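Side-chain contacts in terminal oxygenase component of carbazole 1,9a-dioxygenase (Nocardioides aromaticivorans, PDB 3GCF), which probably dihydroxylates carbazole with molecular oxygen, taking electrons from a ferredoxin through a Rieske [2Fe-2S] cluster to a mononuclear iron(II) centre: residues K58-R63 with K69-G74; V80-E85 with W101-D106; L110-T115 with P120-I125. All coordinates share one frame; numbering follows the deposited sequence.

Interaction 1 of 3, residues K58-R63 with K69-G74; sequences KVLLTR and KAIADG
The beta hairpin of strands 57-64 and 67-72 in the Rieske domain brings Leu60 against Ile71 and Leu61 against Ala70 in antiparallel register. Leu60 with Ile71 and Thr62 with Lys69 are hydrogen-bonded pairs. The first is joined by Leu60 N to Ile71 O at 2.8 Å and by the return bond from Ile71 N to Leu60 O, the second likewise in both directions. Between them lies the non-hydrogen-bonded pair Leu61 and Ala70.

One face of the hairpin carries Leu61 and Ala70. Leu61 has CG beside its backbone N (chi1 -55°), which lets CD2 lean over the methyl of Ala70 at 3.6 Å from CB. CG1 of Val59 reaches the same Ala70 CB at 3.9 Å, so a small alanine fits between two branched neighbours, with Tyr130 and Val132 of strand 129-135 beside it. The other face holds Leu60, whose CB meets Ile71 CG2 at 4.0 Å.

At the end of the ladder Asp73 N donates to Lys58 O at 2.9 Å as the chain leaves the strand in an inverse gamma turn centred on Asp73. The Asp73 carboxylate is buried: a water lies within hydrogen-bonding distance of both OD2 (2.6 Å) and Val59 O, and OD2 is further bonded to Ser83 OG. Lys58 NZ stays 4.2 Å from Asp73 OD2, near enough for attraction but short of a salt bridge. Alternating hydrogen-bonded and non-hydrogen-bonded pairs between two consecutive strands make an antiparallel beta hairpin, here two neighbouring inner strands of the Rieske-domain sheet, between 129-135 and 49-54.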
# COMPACT_ATOMS: atom_id res chain seq x y z
N LYS A 58 15.46 -10.47 10.18
CA LYS A 58 15.41 -11.43 9.09
C LYS A 58 16.50 -12.46 9.36
O LYS A 58 17.67 -12.12 9.52
CB LYS A 58 15.64 -10.73 7.75
CG LYS A 58 14.50 -9.80 7.33
CD LYS A 58 14.80 -9.09 6.02
CE LYS A 58 14.85 -10.05 4.83
NZ LYS A 58 13.52 -10.66 4.51
N VAL A 59 16.10 -13.72 9.45
CA VAL A 59 17.03 -14.79 9.75
C VAL A 59 17.02 -15.83 8.64
O VAL A 59 15.98 -16.11 8.06
CB VAL A 59 16.65 -15.49 11.07
CG1 VAL A 59 17.68 -16.56 11.41
CG2 VAL A 59 16.53 -14.46 12.20
N LEU A 60 18.19 -16.39 8.35
CA LEU A 60 18.31 -17.41 7.33
C LEU A 60 18.65 -18.73 8.01
O LEU A 60 19.63 -18.81 8.76
CB LEU A 60 19.41 -17.05 6.33
CG LEU A 60 19.63 -18.04 5.19
CD1 LEU A 60 18.44 -17.99 4.24
CD2 LEU A 60 20.92 -17.69 4.44
N LEU A 61 17.85 -19.76 7.76
CA LEU A 61 18.10 -21.06 8.36
C LEU A 61 18.57 -22.05 7.30
O LEU A 61 18.15 -21.98 6.15
CB LEU A 61 16.83 -21.62 9.00
CG LEU A 61 16.08 -20.80 10.05
CD1 LEU A 61 14.79 -21.53 10.42
CD2 LEU A 61 16.94 -20.58 11.28
N THR A 62 19.44 -22.97 7.69
CA THR A 62 19.91 -24.00 6.79
C THR A 62 20.41 -25.17 7.63
O THR A 62 20.57 -25.04 8.85
CB THR A 62 21.06 -23.50 5.89
OG1 THR A 62 21.39 -24.51 4.93
CG2 THR A 62 22.30 -23.18 6.72
N ARG A 63 20.63 -26.31 6.99
CA ARG A 63 21.17 -27.47 7.71
C ARG A 63 22.55 -27.73 7.11
O ARG A 63 22.68 -27.99 5.91
CB ARG A 63 20.27 -28.70 7.55
CG ARG A 63 20.72 -29.90 8.39
CD ARG A 63 19.85 -31.13 8.13
NE ARG A 63 18.45 -30.92 8.51
CZ ARG A 63 18.01 -30.88 9.77
NH1 ARG A 63 18.86 -31.03 10.78
NH2 ARG A 63 16.73 -30.66 10.01
N LYS A 69 21.50 -24.30 11.30
CA LYS A 69 22.23 -23.10 11.65
C LYS A 69 21.37 -21.88 11.37
O LYS A 69 20.54 -21.90 10.46
CB LYS A 69 23.52 -23.00 10.83
CG LYS A 69 24.37 -24.27 10.77
CD LYS A 69 24.83 -24.73 12.15
CE LYS A 69 25.67 -23.66 12.84
NZ LYS A 69 26.11 -24.10 14.20
N ALA A 70 21.55 -20.83 12.16
CA ALA A 70 20.80 -19.60 11.97
C ALA A 70 21.77 -18.42 11.86
O ALA A 70 22.58 -18.18 12.76
CB ALA A 70 19.83 -19.37 13.13
N ILE A 71 21.67 -17.68 10.76
CA ILE A 71 22.53 -16.53 10.53
C ILE A 71 21.68 -15.36 10.04
O ILE A 71 20.62 -15.56 9.46
CB ILE A 71 23.64 -16.87 9.50
CG1 ILE A 71 24.60 -15.69 9.35
CG2 ILE A 71 23.02 -17.22 8.14
CD1 ILE A 71 25.96 -16.09 8.76
N ALA A 72 22.14 -14.14 10.29
CA ALA A 72 21.40 -12.96 9.86
C ALA A 72 21.24 -12.99 8.34
O ALA A 72 22.20 -13.24 7.60
CB ALA A 72 22.13 -11.70 10.30
N ASP A 73 20.01 -12.75 7.88
CA ASP A 73 19.71 -12.76 6.45
C ASP A 73 19.97 -11.37 5.86
O ASP A 73 19.07 -10.72 5.33
CB ASP A 73 18.26 -13.18 6.23
CG ASP A 73 17.93 -13.40 4.78
OD1 ASP A 73 18.86 -13.60 3.97
OD2 ASP A 73 16.73 -13.39 4.44
N GLY A 74 21.22 -10.93 5.97
CA GLY A 74 21.63 -9.64 5.47
C GLY A 74 23.15 -9.61 5.37
O GLY A 74 23.85 -9.84 6.35
O HOH W 1 14.83 -13.95 6.20

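Interaction 2 of 3, residues V80-E85 with W101-D106. With FES (Fe2/s2 (inorganic) cluster), chain Q.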
# COMPACT_ATOMS: atom_id res chain seq x y z
N VAL A 80 22.20 -6.76 1.37
CA VAL A 80 21.19 -7.58 0.72
C VAL A 80 20.92 -8.89 1.47
O VAL A 80 21.80 -9.41 2.16
CB VAL A 80 21.57 -7.94 -0.74
CG1 VAL A 80 21.79 -6.68 -1.55
CG2 VAL A 80 22.80 -8.84 -0.76
N PRO A 81 19.69 -9.40 1.38
CA PRO A 81 19.38 -10.66 2.06
C PRO A 81 19.87 -11.83 1.20
O PRO A 81 19.72 -11.80 -0.03
CB PRO A 81 17.85 -10.63 2.18
CG PRO A 81 17.43 -9.78 1.01
CD PRO A 81 18.46 -8.68 1.01
N PHE A 82 20.48 -12.83 1.83
CA PHE A 82 20.98 -13.98 1.10
C PHE A 82 19.81 -14.75 0.50
O PHE A 82 19.94 -15.37 -0.55
CB PHE A 82 21.75 -14.93 2.03
CG PHE A 82 22.85 -14.27 2.82
CD1 PHE A 82 23.89 -13.62 2.17
CD2 PHE A 82 22.84 -14.31 4.21
CE1 PHE A 82 24.92 -13.02 2.90
CE2 PHE A 82 23.86 -13.72 4.94
CZ PHE A 82 24.90 -13.07 4.29
N SER A 83 18.67 -14.70 1.20
CA SER A 83 17.48 -15.42 0.77
C SER A 83 17.00 -15.07 -0.64
O SER A 83 16.24 -15.83 -1.24
CB SER A 83 16.34 -15.25 1.79
OG SER A 83 16.07 -13.89 2.06
N LYS A 84 17.43 -13.94 -1.19
CA LYS A 84 17.05 -13.58 -2.56
C LYS A 84 17.55 -14.68 -3.49
O LYS A 84 16.91 -15.01 -4.49
CB LYS A 84 17.68 -12.25 -2.99
CG LYS A 84 17.13 -11.02 -2.28
CD LYS A 84 15.72 -10.66 -2.76
CE LYS A 84 15.21 -9.41 -2.04
NZ LYS A 84 14.00 -8.82 -2.69
N GLU A 85 18.72 -15.24 -3.16
CA GLU A 85 19.34 -16.30 -3.95
C GLU A 85 20.43 -16.91 -3.07
O GLU A 85 21.62 -16.64 -3.24
CB GLU A 85 19.94 -15.72 -5.23
CG GLU A 85 20.60 -16.76 -6.15
CD GLU A 85 21.14 -16.15 -7.44
OE1 GLU A 85 20.34 -15.84 -8.35
OE2 GLU A 85 22.37 -15.97 -7.55
N TRP A 101 30.76 -12.58 -0.98
CA TRP A 101 31.27 -12.58 0.39
C TRP A 101 30.75 -13.87 1.03
O TRP A 101 29.56 -14.19 0.94
CB TRP A 101 30.77 -11.35 1.15
CG TRP A 101 31.53 -10.10 0.81
CD1 TRP A 101 32.10 -9.78 -0.39
CD2 TRP A 101 31.73 -8.96 1.66
NE1 TRP A 101 32.65 -8.52 -0.34
CE2 TRP A 101 32.43 -7.99 0.91
CE3 TRP A 101 31.38 -8.66 2.99
CZ2 TRP A 101 32.79 -6.75 1.44
CZ3 TRP A 101 31.74 -7.43 3.52
CH2 TRP A 101 32.44 -6.48 2.74
N THR A 102 31.65 -14.62 1.66
CA THR A 102 31.30 -15.90 2.26
C THR A 102 31.50 -15.92 3.77
O THR A 102 32.55 -15.50 4.28
CB THR A 102 32.12 -17.02 1.59
OG1 THR A 102 31.93 -16.94 0.18
CG2 THR A 102 31.69 -18.40 2.08
N TYR A 103 30.50 -16.40 4.48
CA TYR A 103 30.55 -16.43 5.94
C TYR A 103 30.54 -17.82 6.56
O TYR A 103 29.93 -18.75 6.04
CB TYR A 103 29.38 -15.63 6.52
CG TYR A 103 29.24 -14.23 5.96
CD1 TYR A 103 28.69 -14.01 4.70
CD2 TYR A 103 29.67 -13.13 6.70
CE1 TYR A 103 28.56 -12.73 4.19
CE2 TYR A 103 29.55 -11.84 6.19
CZ TYR A 103 28.99 -11.65 4.93
OH TYR A 103 28.85 -10.38 4.43
N ASP A 104 31.21 -17.92 7.71
CA ASP A 104 31.29 -19.15 8.49
C ASP A 104 30.01 -19.18 9.33
O ASP A 104 29.76 -18.27 10.11
CB ASP A 104 32.52 -19.10 9.40
CG ASP A 104 32.69 -20.36 10.23
OD1 ASP A 104 31.73 -20.78 10.90
OD2 ASP A 104 33.81 -20.92 10.21
N LEU A 105 29.20 -20.22 9.17
CA LEU A 105 27.96 -20.29 9.93
C LEU A 105 28.15 -20.40 11.44
O LEU A 105 27.29 -19.96 12.20
CB LEU A 105 27.10 -21.46 9.44
CG LEU A 105 26.55 -21.34 8.02
CD1 LEU A 105 25.74 -22.59 7.69
CD2 LEU A 105 25.67 -20.10 7.90
N ASP A 106 29.26 -20.98 11.89
CA ASP A 106 29.48 -21.13 13.32
C ASP A 106 29.72 -19.84 14.08
O ASP A 106 29.32 -19.73 15.24
CB ASP A 106 30.64 -22.10 13.59
CG ASP A 106 30.31 -23.52 13.22
OD1 ASP A 106 29.14 -23.93 13.39
OD2 ASP A 106 31.22 -24.25 12.76
FE1 FES Q . 26.85 -9.39 -0.38
FE2 FES Q . 28.26 -7.59 -1.82
S1 FES Q . 28.90 -9.62 -1.26
S2 FES Q . 26.16 -7.34 -0.88
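Tyr103 meets Phe82 through the side of its ring that carries CE1, and this aromatic pair is the whole direct contact between 80-85 and 101-106. Earlier along the strand comes Trp101, whose role is with the cluster: the sulfide S1 sits over one face of the indole, 3.3 Å from CD1. The indole also stacks on His77, and Phe360 of a neighbouring subunit meets it edge-to-face. From the other segment Val80 presents CG2 to the second sulfide, S2, at 3.7 Å, a compact apolar group against the sulfide.

Two residues after Trp101, Tyr103 turns toward the loop. Its CE1 lies 3.7 Å from Phe82 CZ, with the ring centroids 5.6 Å apart and the planes at 57°, an oblique meeting. Phe82 stands at the start of the short 3-10 turn 82-84, where its CA and CB already direct it toward 101-106; a chi1 of -54°, with CG opposite the carbonyl carbon, carries CZ to Tyr103 CE1. The hydroxyl of Tyr103 is hydrogen-bonded to Ala76 N, next to the cluster ligand Cys75.

Beyond the strand, Asp104 OD1 accepts from Asp106 N at 2.7 Å: a short side-chain carboxylate can reach the amide two residues on, as an Asx turn requires. Asp106 OD1 is held in turn by a salt bridge to Lys69. The Phe82–Tyr103 contact itself is carbon against carbon, so it supplies apolar bulk beside the cluster-binding loops, while Tyr103 OH provides the polar tie to one of them.

Interaction 3 of 3, residues L110-T115 with P120-I125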
# COMPACT_ATOMS: atom_id res chain seq x y z
N LEU A 110 33.41 -13.31 8.22
CA LEU A 110 33.68 -13.33 6.78
C LEU A 110 34.98 -14.13 6.61
O LEU A 110 36.03 -13.71 7.09
CB LEU A 110 33.88 -11.91 6.27
CG LEU A 110 34.20 -11.76 4.78
CD1 LEU A 110 32.99 -12.20 3.97
CD2 LEU A 110 34.56 -10.32 4.47
N VAL A 111 34.91 -15.28 5.95
CA VAL A 111 36.11 -16.10 5.78
C VAL A 111 36.64 -16.09 4.36
O VAL A 111 37.71 -16.64 4.08
CB VAL A 111 35.87 -17.56 6.21
CG1 VAL A 111 35.63 -17.64 7.71
CG2 VAL A 111 34.68 -18.14 5.45
N ASP A 112 35.90 -15.46 3.46
CA ASP A 112 36.35 -15.42 2.08
C ASP A 112 35.53 -14.49 1.21
O ASP A 112 34.46 -14.02 1.60
CB ASP A 112 36.32 -16.82 1.47
CG ASP A 112 37.53 -17.10 0.60
OD1 ASP A 112 37.92 -16.18 -0.17
OD2 ASP A 112 38.09 -18.22 0.69
N VAL A 113 36.06 -14.22 0.02
CA VAL A 113 35.40 -13.38 -0.97
C VAL A 113 35.71 -13.99 -2.33
O VAL A 113 36.81 -13.82 -2.88
CB VAL A 113 35.90 -11.92 -0.91
CG1 VAL A 113 35.19 -11.08 -1.97
CG2 VAL A 113 35.64 -11.35 0.48
N LEU A 114 34.74 -14.71 -2.85
CA LEU A 114 34.84 -15.39 -4.14
C LEU A 114 35.32 -14.51 -5.29
O LEU A 114 35.99 -15.00 -6.20
CB LEU A 114 33.49 -16.00 -4.50
CG LEU A 114 33.13 -17.39 -3.97
CD1 LEU A 114 33.95 -17.76 -2.75
CD2 LEU A 114 31.64 -17.43 -3.68
N THR A 115 34.99 -13.22 -5.25
CA THR A 115 35.37 -12.30 -6.32
C THR A 115 36.71 -11.60 -6.09
O THR A 115 37.19 -10.87 -6.95
CB THR A 115 34.31 -11.20 -6.51
OG1 THR A 115 34.13 -10.49 -5.28
CG2 THR A 115 32.99 -11.80 -6.96
N PRO A 120 41.77 -8.03 1.83
CA PRO A 120 42.09 -7.60 3.19
C PRO A 120 40.92 -7.47 4.18
O PRO A 120 41.15 -7.28 5.38
CB PRO A 120 42.83 -6.28 2.96
CG PRO A 120 42.22 -5.77 1.70
CD PRO A 120 42.14 -7.00 0.85
N VAL A 121 39.68 -7.56 3.70
CA VAL A 121 38.55 -7.46 4.63
C VAL A 121 38.27 -8.80 5.29
O VAL A 121 37.58 -8.87 6.31
CB VAL A 121 37.24 -6.97 3.94
CG1 VAL A 121 37.41 -5.53 3.48
CG2 VAL A 121 36.88 -7.88 2.78
N ILE A 122 38.79 -9.87 4.70
CA ILE A 122 38.59 -11.21 5.24
C ILE A 122 39.10 -11.27 6.68
O ILE A 122 40.20 -10.81 6.97
CB ILE A 122 39.32 -12.27 4.39
CG1 ILE A 122 38.61 -12.41 3.04
CG2 ILE A 122 39.36 -13.61 5.12
CD1 ILE A 122 39.42 -13.15 2.01
N GLY A 123 38.28 -11.81 7.58
CA GLY A 123 38.67 -11.90 8.97
C GLY A 123 38.46 -10.61 9.76
O GLY A 123 38.62 -10.60 10.98
N LYS A 124 38.09 -9.53 9.08
CA LYS A 124 37.87 -8.25 9.75
C LYS A 124 36.39 -7.90 9.80
O LYS A 124 36.01 -6.85 10.32
CB LYS A 124 38.61 -7.13 9.02
CG LYS A 124 40.12 -7.24 9.04
CD LYS A 124 40.75 -5.97 8.45
CE LYS A 124 42.26 -5.92 8.69
NZ LYS A 124 42.98 -7.03 8.00
N ILE A 125 35.55 -8.78 9.28
CA ILE A 125 34.12 -8.53 9.25
C ILE A 125 33.30 -9.75 9.64
O ILE A 125 33.72 -10.90 9.46
CB ILE A 125 33.70 -8.07 7.82
CG1 ILE A 125 34.29 -6.68 7.55
CG2 ILE A 125 32.18 -8.07 7.67
CD1 ILE A 125 33.90 -6.10 6.21
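Leu110 uses both of its backbone polar groups across this contact. Its N donates to Ile125 O at 2.7 Å with an almost straight N-H...O angle of 171°, and its O accepts from Gly123 N at 3.0 Å. Gly123 belongs to a type II beta turn, Val121 to Lys124, closed by Lys124 N to Val121 O at 2.9 Å, and Ile125 follows it. Gly123 fits the turn because its backbone has a positive phi (81°), where a side chain would be jammed against the preceding carbonyl. Lys124 NZ folds back to donate a hydrogen bond to Pro120 O at 3.2 Å.

Strand 110-113 is an edge of the small three-stranded sheet of the Rieske domain, and Val111 and Asp112 form a classic beta bulge opposite Thr102. The loop 120-125 lies against that strand. Asp112 OD1 accepts from Val113 N at 2.7 Å through its anti lone pair, which satisfies that amide within the segment.

Aliphatic side chains fill in around the polar bonds. Leu110, with CG anti to N (chi1 179°), brings CD2 to Val121 CG2 at 3.8 Å. Branched Ile122 can lie along the bulge: its CG1-CD1 arm touches Asp112 CA, 3.8 Å from CD1, and Val113 CG2, while its CG2 rests 3.6 Å from Val111 O. Phe360 of a neighbouring subunit packs on Val121, beside Leu110. Past the strand, Thr115 OG1 is hydrogen-bonded to His99 O.

How the interactions relate
The three contacts follow one another along the Rieske domain. Interactions 1 and 2, centres 8 Å apart, are bonded directly: Asp73 OD2 lies 2.5 Å from Ser83 OG, and Lys69 NZ forms a salt bridge with Asp106 OD1 at 3.1 Å, so the hairpin is tied to both segments of interaction 2. Interactions 2 and 3, 13 Å apart between centres, share the small sheet, where Thr102 N meets Asp112 O and Thr102 O meets Val111 N, each at 2.9 Å. Interactions 1 and 3 do not touch. Segments of interaction 2 reach the [2Fe-2S] cluster through Val80 and Trp101. The side chain of Val113 is about 6 Å from the bound cluster, that of Asp73 farther off. Interactions 2 and 3 also meet the second subunit.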